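PDB 2OF3: ZYG-9 from Caenorhabditis elegans, which organises microtubules and spindle poles during mitosis and meiosis in the one-cell embryo and is needed for default positioning of the oocyte nucleus. Local coordinates for residues 171-176 / 210-215; 167-172 / 189-194; 1-6 / 78-83. One frame throughout, in Å; residues are numbered along the deposited sequence.

Contact 1 of 3, residues 171-176 / 210-215; sequences MLLDAL and KTVAPF
V212 O accepts the backbone N-H of F215, with 2.8 Å between V212 O and F215 N. This bond helps form the turn near the end of helix 208-212, where the chain passes into a 3-10 segment. The contact belongs to the all-helical, HEAT-like array of a TOG domain. Here the C-terminal part of helix 165-174 and the chain that follows meet the end of helix 208-212. The link across is apolar.

F215 and T211 carry most of the contact on their side. F215 has CG anti to the carbonyl carbon, beside the backbone N (chi1 -69°). One edge of its ring faces T211 O in the ring plane, with F215 CD2 3.5 Å from T211 O. V212 O also lies in that plane. L176 packs against the same ring, and the two side chains cross obliquely. L176 CB approaches F215 CZ at 3.8 Å. L176 CD1 reaches the neighbouring rim atom, F215 CE2, at 3.9 Å. The carbonyl of L176 is close as well, with L176 O 3.5 Å from F215 CZ.

A turn earlier, L173 uses one branch. Its CB does not point at the other segment; the CD2 branch brings the end nearer. L173 CD2 meets T211 CG2 at 4.0 Å. The methyl of T211 faces this leucine, while its OG1 bonds S207 O one helical turn back. V212 and F215 also pack on A227 of helix 221-238, so the contact continues into the next helix. One methyl of V212 rests against both leucine ends: V212 CG2 lies 4.1 Å from L173 CD2, and L176 CD1 comes to the same V212 CG2 at 4.4 Å.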
loop_
_atom_site.group_PDB
_atom_site.type_symbol
_atom_site.label_atom_id
_atom_site.label_comp_id
_atom_site.label_asym_id
_atom_site.label_seq_id
_atom_site.Cartn_x
_atom_site.Cartn_y
_atom_site.Cartn_z
ATOM N N MET A 171 -5.385 -6.323 -3.671
ATOM C CA MET A 171 -3.958 -6.231 -3.318
ATOM C C MET A 171 -3.775 -6.686 -1.869
ATOM O O MET A 171 -2.785 -7.338 -1.554
ATOM C CB MET A 171 -3.477 -4.777 -3.489
ATOM C CG MET A 171 -3.273 -4.364 -5.027
ATOM S SD MET A 171 -2.785 -2.682 -5.387
ATOM C CE MET A 171 -4.086 -1.801 -4.688
ATOM N N LEU A 172 -4.718 -6.321 -0.989
ATOM C CA LEU A 172 -4.688 -6.778 0.407
ATOM C C LEU A 172 -4.868 -8.295 0.479
ATOM O O LEU A 172 -4.144 -8.946 1.246
ATOM C CB LEU A 172 -5.737 -6.070 1.247
ATOM C CG LEU A 172 -5.424 -4.606 1.507
ATOM C CD1 LEU A 172 -6.730 -3.971 1.887
ATOM C CD2 LEU A 172 -4.353 -4.464 2.640
ATOM N N LEU A 173 -5.765 -8.866 -0.349
ATOM C CA LEU A 173 -5.909 -10.346 -0.459
ATOM C C LEU A 173 -4.661 -10.984 -0.958
ATOM O O LEU A 173 -4.204 -12.026 -0.413
ATOM C CB LEU A 173 -7.168 -10.781 -1.280
ATOM C CG LEU A 173 -8.538 -10.388 -0.699
ATOM C CD1 LEU A 173 -9.653 -10.623 -1.731
ATOM C CD2 LEU A 173 -8.887 -11.149 0.668
ATOM N N ASP A 174 -4.051 -10.388 -1.972
ATOM C CA ASP A 174 -2.822 -10.939 -2.531
ATOM C C ASP A 174 -1.690 -10.976 -1.500
ATOM O O ASP A 174 -0.864 -11.907 -1.460
ATOM C CB ASP A 174 -2.375 -10.112 -3.740
ATOM C CG ASP A 174 -1.561 -10.956 -4.736
ATOM O OD1 ASP A 174 -2.066 -12.052 -5.162
ATOM O OD2 ASP A 174 -0.408 -10.553 -5.079
ATOM N N ALA A 175 -1.636 -9.923 -0.692
ATOM C CA ALA A 175 -0.682 -9.828 0.440
ATOM C C ALA A 175 -0.758 -10.977 1.415
ATOM O O ALA A 175 0.174 -11.210 2.104
ATOM C CB ALA A 175 -0.887 -8.517 1.178
ATOM N N LEU A 176 -1.883 -11.681 1.497
ATOM C CA LEU A 176 -2.030 -12.832 2.380
ATOM C C LEU A 176 -1.164 -14.006 1.990
ATOM O O LEU A 176 -0.966 -14.920 2.791
ATOM C CB LEU A 176 -3.500 -13.289 2.452
ATOM C CG LEU A 176 -4.486 -12.230 2.907
ATOM C CD1 LEU A 176 -5.890 -12.823 2.983
ATOM C CD2 LEU A 176 -4.041 -11.558 4.239
ATOM N N LYS A 210 -14.327 -16.542 1.484
ATOM C CA LYS A 210 -13.665 -17.771 1.111
ATOM C C LYS A 210 -12.145 -17.690 1.112
ATOM O O LYS A 210 -11.464 -18.688 1.404
ATOM C CB LYS A 210 -14.155 -18.228 -0.295
ATOM C CG LYS A 210 -13.401 -19.440 -0.846
ATOM C CD LYS A 210 -14.134 -20.102 -2.049
ATOM C CE LYS A 210 -13.763 -21.631 -2.190
ATOM N NZ LYS A 210 -14.574 -22.594 -1.268
ATOM N N THR A 211 -11.603 -16.524 0.735
ATOM C CA THR A 211 -10.174 -16.337 0.716
ATOM C C THR A 211 -9.622 -16.228 2.144
ATOM O O THR A 211 -8.500 -16.685 2.430
ATOM C CB THR A 211 -9.805 -15.038 -0.059
ATOM O OG1 THR A 211 -10.510 -15.032 -1.315
ATOM C CG2 THR A 211 -8.338 -14.982 -0.338
ATOM N N VAL A 212 -10.413 -15.608 3.012
ATOM C CA VAL A 212 -9.954 -15.306 4.366
ATOM C C VAL A 212 -10.114 -16.544 5.289
ATOM O O VAL A 212 -9.261 -16.812 6.142
ATOM C CB VAL A 212 -10.642 -14.030 4.927
ATOM C CG1 VAL A 212 -10.434 -13.900 6.465
ATOM C CG2 VAL A 212 -10.118 -12.749 4.200
ATOM N N ALA A 213 -11.215 -17.284 5.117
ATOM C CA ALA A 213 -11.524 -18.447 5.974
ATOM C C ALA A 213 -10.345 -19.400 6.291
ATOM O O ALA A 213 -10.209 -19.780 7.444
ATOM C CB ALA A 213 -12.773 -19.250 5.450
ATOM N N PRO A 214 -9.516 -19.817 5.305
ATOM C CA PRO A 214 -8.420 -20.710 5.688
ATOM C C PRO A 214 -7.458 -20.139 6.750
ATOM O O PRO A 214 -6.727 -20.918 7.386
ATOM C CB PRO A 214 -7.645 -20.904 4.379
ATOM C CG PRO A 214 -8.682 -20.726 3.319
ATOM C CD PRO A 214 -9.556 -19.625 3.840
ATOM N N PHE A 215 -7.429 -18.806 6.910
ATOM C CA PHE A 215 -6.447 -18.195 7.809
ATOM C C PHE A 215 -6.877 -18.266 9.268
ATOM O O PHE A 215 -6.095 -17.907 10.152
ATOM C CB PHE A 215 -6.059 -16.769 7.340
ATOM C CG PHE A 215 -5.255 -16.771 6.045
ATOM C CD1 PHE A 215 -3.879 -17.023 6.065
ATOM C CD2 PHE A 215 -5.919 -16.606 4.775
ATOM C CE1 PHE A 215 -3.127 -17.049 4.863
ATOM C CE2 PHE A 215 -5.209 -16.649 3.565
ATOM C CZ PHE A 215 -3.792 -16.870 3.600
#

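Contact 2 of 3, residues 167-172 / 189-194; sequences KMTPML and LVIEYY
Y194 and L172 reach toward each other tip to tip, L172 CD1 lying 3.5 Å from Y194 CE2. They join two nearly antiparallel helices of the HEAT-like TOG array. The segment axes run at 153° to each other and approach to 10.3 Å. All six touching residues are buried.

The Y194 ring is turned so that its plane lies close to that of CA, CB and CG (chi2 -13°). T169 OG1 sits at its edge, near the ring plane, 3.4 Å from Y194 CD2. That hydroxyl is satisfied by P165 O, one turn back. V190 O, from the tyrosine's own helix, lies over one face, offset toward the rim.

M168 crosses the tyrosine at about a right angle. Its chain is folded, bent at both chi2 and chi3. M168 CB comes to 3.2 Å from Y194 OH, and CG is also near this oxygen. The hydroxyl finds its polar partner in S160 OG of helix 146-163.

V190 has CG1 anti to the backbone N (chi1 -178°). This methyl faces the leucine, with V190 CG1 3.6 Å from L172 CD1. I191 is extended beyond CG1, and its end turns toward helix 165-174. There I191 CD1 packs at 4.0 Å on L172 CB.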
loop_
_atom_site.group_PDB
_atom_site.type_symbol
_atom_site.label_atom_id
_atom_site.label_comp_id
_atom_site.label_asym_id
_atom_site.label_seq_id
_atom_site.Cartn_x
_atom_site.Cartn_y
_atom_site.Cartn_z
ATOM N N LYS A 167 -11.088 -1.420 -4.962
ATOM C CA LYS A 167 -9.828 -1.562 -5.697
ATOM C C LYS A 167 -8.633 -1.881 -4.794
ATOM O O LYS A 167 -7.651 -2.393 -5.286
ATOM C CB LYS A 167 -9.485 -0.291 -6.500
ATOM C CG LYS A 167 -10.413 0.052 -7.668
ATOM C CD LYS A 167 -10.247 -0.903 -8.851
ATOM C CE LYS A 167 -11.077 -0.445 -10.119
ATOM N NZ LYS A 167 -11.038 1.079 -10.309
ATOM N N MET A 168 -8.691 -1.563 -3.492
ATOM C CA MET A 168 -7.626 -1.920 -2.548
ATOM C C MET A 168 -7.612 -3.398 -2.166
ATOM O O MET A 168 -6.551 -3.998 -2.007
ATOM C CB MET A 168 -7.751 -1.064 -1.276
ATOM C CG MET A 168 -7.263 0.450 -1.402
ATOM S SD MET A 168 -5.509 0.767 -1.737
ATOM C CE MET A 168 -4.881 0.452 -0.116
ATOM N N THR A 169 -8.793 -3.993 -2.026
ATOM C CA THR A 169 -8.934 -5.328 -1.409
ATOM C C THR A 169 -8.216 -6.421 -2.153
ATOM O O THR A 169 -7.586 -7.252 -1.502
ATOM C CB THR A 169 -10.404 -5.661 -1.141
ATOM O OG1 THR A 169 -10.906 -4.679 -0.240
ATOM C CG2 THR A 169 -10.610 -7.086 -0.518
ATOM N N PRO A 170 -8.272 -6.445 -3.511
ATOM C CA PRO A 170 -7.501 -7.479 -4.248
ATOM C C PRO A 170 -5.983 -7.500 -3.903
ATOM O O PRO A 170 -5.354 -8.589 -3.839
ATOM C CB PRO A 170 -7.713 -7.074 -5.736
ATOM C CG PRO A 170 -8.990 -6.300 -5.760
ATOM C CD PRO A 170 -9.073 -5.585 -4.426
ATOM N N MET A 171 -5.385 -6.323 -3.671
ATOM C CA MET A 171 -3.958 -6.231 -3.318
ATOM C C MET A 171 -3.775 -6.686 -1.869
ATOM O O MET A 171 -2.785 -7.338 -1.554
ATOM C CB MET A 171 -3.477 -4.777 -3.489
ATOM C CG MET A 171 -3.273 -4.364 -5.027
ATOM S SD MET A 171 -2.785 -2.682 -5.387
ATOM C CE MET A 171 -4.086 -1.801 -4.688
ATOM N N LEU A 172 -4.718 -6.321 -0.989
ATOM C CA LEU A 172 -4.688 -6.778 0.407
ATOM C C LEU A 172 -4.868 -8.295 0.479
ATOM O O LEU A 172 -4.144 -8.946 1.246
ATOM C CB LEU A 172 -5.737 -6.070 1.247
ATOM C CG LEU A 172 -5.424 -4.606 1.507
ATOM C CD1 LEU A 172 -6.730 -3.971 1.887
ATOM C CD2 LEU A 172 -4.353 -4.464 2.640
ATOM N N LEU A 189 -6.484 -6.994 9.000
ATOM C CA LEU A 189 -7.034 -5.886 9.825
ATOM C C LEU A 189 -7.575 -4.749 8.962
ATOM O O LEU A 189 -8.575 -4.146 9.307
ATOM C CB LEU A 189 -5.971 -5.322 10.809
ATOM C CG LEU A 189 -5.567 -6.314 11.913
ATOM C CD1 LEU A 189 -4.467 -5.696 12.716
ATOM C CD2 LEU A 189 -6.748 -6.752 12.837
ATOM N N VAL A 190 -6.900 -4.422 7.873
ATOM C CA VAL A 190 -7.444 -3.424 6.931
ATOM C C VAL A 190 -8.788 -3.918 6.289
ATOM O O VAL A 190 -9.796 -3.184 6.282
ATOM C CB VAL A 190 -6.413 -3.037 5.821
ATOM C CG1 VAL A 190 -7.041 -1.952 4.886
ATOM C CG2 VAL A 190 -5.117 -2.467 6.461
ATOM N N ILE A 191 -8.811 -5.156 5.798
ATOM C CA ILE A 191 -10.059 -5.751 5.320
ATOM C C ILE A 191 -11.121 -5.710 6.390
ATOM O O ILE A 191 -12.251 -5.333 6.109
ATOM C CB ILE A 191 -9.826 -7.163 4.807
ATOM C CG1 ILE A 191 -8.906 -7.136 3.549
ATOM C CG2 ILE A 191 -11.200 -7.889 4.556
ATOM C CD1 ILE A 191 -8.283 -8.521 3.113
ATOM N N GLU A 192 -10.795 -6.058 7.637
ATOM C CA GLU A 192 -11.787 -5.996 8.678
ATOM C C GLU A 192 -12.357 -4.566 8.809
ATOM O O GLU A 192 -13.560 -4.359 8.955
ATOM C CB GLU A 192 -11.197 -6.479 10.010
ATOM C CG GLU A 192 -12.231 -6.427 11.106
ATOM C CD GLU A 192 -11.675 -6.537 12.501
ATOM O OE1 GLU A 192 -10.483 -6.904 12.669
ATOM O OE2 GLU A 192 -12.469 -6.268 13.438
ATOM N N TYR A 193 -11.502 -3.562 8.745
ATOM C CA TYR A 193 -11.938 -2.195 8.866
ATOM C C TYR A 193 -12.849 -1.741 7.701
ATOM O O TYR A 193 -13.814 -1.000 7.906
ATOM C CB TYR A 193 -10.677 -1.377 8.989
ATOM C CG TYR A 193 -10.748 0.097 8.747
ATOM C CD1 TYR A 193 -11.318 0.975 9.686
ATOM C CD2 TYR A 193 -10.167 0.622 7.604
ATOM C CE1 TYR A 193 -11.334 2.383 9.440
ATOM C CE2 TYR A 193 -10.162 1.971 7.355
ATOM C CZ TYR A 193 -10.738 2.859 8.268
ATOM O OH TYR A 193 -10.663 4.226 7.941
ATOM N N TYR A 194 -12.546 -2.177 6.481
ATOM C CA TYR A 194 -13.414 -1.906 5.326
ATOM C C TYR A 194 -14.833 -2.450 5.556
ATOM O O TYR A 194 -15.856 -1.804 5.237
ATOM C CB TYR A 194 -12.824 -2.562 4.083
ATOM C CG TYR A 194 -11.535 -1.954 3.540
ATOM C CD1 TYR A 194 -11.063 -0.706 3.960
ATOM C CD2 TYR A 194 -10.831 -2.608 2.504
ATOM C CE1 TYR A 194 -9.872 -0.153 3.398
ATOM C CE2 TYR A 194 -9.666 -2.083 1.956
ATOM C CZ TYR A 194 -9.193 -0.855 2.397
ATOM O OH TYR A 194 -8.027 -0.358 1.807
#

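Contact 3 of 3, residues 1-6 / 78-83; sequences AELLLS and PRSLLS
The backbones of S6 and S80 come close, with 5.4 Å between S6 CA and S80 CA. Segment 1-6 has no regular structure and is extended at L5. It lies against the helix 78-83. S80 CA makes a CA-H...O contact with S6 O at 3.2 Å, with 146° at the hydrogen.

Beside it, S80 OG donates a hydrogen bond to L5 O at 2.8 Å. The donor stands above the carbonyl plane, 43° out of it. S80 OG also bonds S77 OG, so two oxygens hold this hydroxyl. An alanine here would probably leave L5 O and S77 OG without this partner and hold the N-terminal segment less firmly. L5 has CG anti to the backbone N (chi1 -175°), and its CD2 lies 3.5 Å from S80 O. The same L5 CD2 meets L81 CD2 at 4.4 Å. The S6 hydroxyl turns to Q46 and N84.

L5 packs further on L73 of helix 60-76 and L88 of helix 85-95. L81 touches both of these leucines and V113 and L117 of helix 101-120. The N-terminal loop is thus fixed to a group of helices at this end of the domain.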
loop_
_atom_site.group_PDB
_atom_site.type_symbol
_atom_site.label_atom_id
_atom_site.label_comp_id
_atom_site.label_asym_id
_atom_site.label_seq_id
_atom_site.Cartn_x
_atom_site.Cartn_y
_atom_site.Cartn_z
ATOM N N ALA A 1 13.070 32.063 -10.614
ATOM C CA ALA A 1 13.958 31.074 -9.937
ATOM C C ALA A 1 13.514 29.631 -10.296
ATOM O O ALA A 1 12.305 29.395 -10.441
ATOM C CB ALA A 1 13.966 31.299 -8.399
ATOM N N GLU A 2 14.451 28.681 -10.463
ATOM C CA GLU A 2 14.064 27.304 -10.889
ATOM C C GLU A 2 13.711 26.305 -9.777
ATOM O O GLU A 2 14.421 26.154 -8.758
ATOM C CB GLU A 2 15.053 26.671 -11.873
ATOM C CG GLU A 2 15.013 27.296 -13.281
ATOM C CD GLU A 2 16.192 28.271 -13.526
ATOM O OE1 GLU A 2 15.959 29.507 -13.519
ATOM O OE2 GLU A 2 17.351 27.806 -13.703
ATOM N N LEU A 3 12.579 25.639 -9.994
ATOM C CA LEU A 3 12.077 24.583 -9.121
ATOM C C LEU A 3 13.075 23.429 -9.112
ATOM O O LEU A 3 13.605 23.020 -10.164
ATOM C CB LEU A 3 10.712 24.096 -9.639
ATOM C CG LEU A 3 9.568 25.097 -9.848
ATOM C CD1 LEU A 3 8.351 24.441 -10.474
ATOM C CD2 LEU A 3 9.179 25.808 -8.543
ATOM N N LEU A 4 13.340 22.906 -7.926
ATOM C CA LEU A 4 14.085 21.686 -7.782
ATOM C C LEU A 4 13.444 20.475 -8.538
ATOM O O LEU A 4 14.139 19.556 -9.002
ATOM C CB LEU A 4 14.175 21.409 -6.311
ATOM C CG LEU A 4 15.076 20.269 -5.892
ATOM C CD1 LEU A 4 16.538 20.615 -6.245
ATOM C CD2 LEU A 4 14.875 20.080 -4.411
ATOM N N LEU A 5 12.113 20.505 -8.666
ATOM C CA LEU A 5 11.325 19.408 -9.213
ATOM C C LEU A 5 10.232 20.039 -10.000
ATOM O O LEU A 5 9.653 21.007 -9.543
ATOM C CB LEU A 5 10.771 18.534 -8.084
ATOM C CG LEU A 5 10.015 17.280 -8.528
ATOM C CD1 LEU A 5 10.976 16.293 -9.303
ATOM C CD2 LEU A 5 9.407 16.649 -7.253
ATOM N N SER A 6 9.988 19.558 -11.219
ATOM C CA SER A 6 9.024 20.147 -12.133
ATOM C C SER A 6 7.566 20.233 -11.629
ATOM O O SER A 6 7.135 19.498 -10.739
ATOM C CB SER A 6 9.015 19.351 -13.451
ATOM O OG SER A 6 8.436 18.063 -13.216
ATOM N N PRO A 78 4.220 22.335 -3.437
ATOM C CA PRO A 78 3.449 21.078 -3.403
ATOM C C PRO A 78 3.011 20.542 -4.784
ATOM O O PRO A 78 2.930 19.327 -4.946
ATOM C CB PRO A 78 2.252 21.409 -2.480
ATOM C CG PRO A 78 2.151 22.922 -2.569
ATOM C CD PRO A 78 3.572 23.382 -2.610
ATOM N N ARG A 79 2.782 21.404 -5.762
ATOM C CA ARG A 79 2.426 20.940 -7.129
ATOM C C ARG A 79 3.542 20.156 -7.790
ATOM O O ARG A 79 3.249 19.332 -8.675
ATOM C CB ARG A 79 2.037 22.086 -8.048
ATOM C CG ARG A 79 0.668 22.690 -7.715
ATOM C CD ARG A 79 0.468 23.998 -8.492
ATOM N NE ARG A 79 -0.455 24.838 -7.713
ATOM C CZ ARG A 79 -1.792 24.728 -7.704
ATOM N NH1 ARG A 79 -2.398 23.828 -8.485
ATOM N NH2 ARG A 79 -2.520 25.527 -6.912
ATOM N N SER A 80 4.789 20.385 -7.357
ATOM C CA SER A 80 5.940 19.566 -7.795
ATOM C C SER A 80 5.847 18.141 -7.342
ATOM O O SER A 80 6.091 17.234 -8.135
ATOM C CB SER A 80 7.246 20.188 -7.316
ATOM O OG SER A 80 7.354 21.463 -7.991
ATOM N N LEU A 81 5.509 17.930 -6.073
ATOM C CA LEU A 81 5.279 16.598 -5.538
ATOM C C LEU A 81 4.103 15.911 -6.224
ATOM O O LEU A 81 4.228 14.728 -6.531
ATOM C CB LEU A 81 5.062 16.627 -4.004
ATOM C CG LEU A 81 6.210 17.242 -3.175
ATOM C CD1 LEU A 81 5.789 17.202 -1.707
ATOM C CD2 LEU A 81 7.521 16.451 -3.313
ATOM N N LEU A 82 2.973 16.621 -6.436
ATOM C CA LEU A 82 1.825 16.071 -7.160
ATOM C C LEU A 82 2.136 15.688 -8.622
ATOM O O LEU A 82 1.761 14.574 -9.070
ATOM C CB LEU A 82 0.658 17.074 -7.197
ATOM C CG LEU A 82 -0.173 17.013 -5.947
ATOM C CD1 LEU A 82 -1.034 18.254 -5.999
ATOM C CD2 LEU A 82 -1.055 15.677 -5.856
ATOM N N SER A 83 2.801 16.601 -9.351
ATOM C CA SER A 83 3.120 16.398 -10.772
ATOM C C SER A 83 3.966 15.145 -10.958
ATOM O O SER A 83 3.875 14.489 -11.989
ATOM C CB SER A 83 3.945 17.564 -11.313
ATOM O OG SER A 83 3.152 18.730 -11.431
#

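In the fold
From the N terminus, contact 3 closes first. It brings the leading loop back to helix 78-83 across 71 intervening residues, mostly helical. The chain then runs on to helix 165-174, where both other contacts open. Of these two, contact 2 closes first, on helix 181-198. Contact 1 closes next, on helix 208-212, so residues 189-194 lie inside its loop. The two share M171 and L172. They also touch, with L173 CD2 3.6 Å from I191 CD1, and tie three successive helices together. Contact 3 stands apart: its centre is about 39 Å from that of contact 1, on the opposite side of the chain's centre.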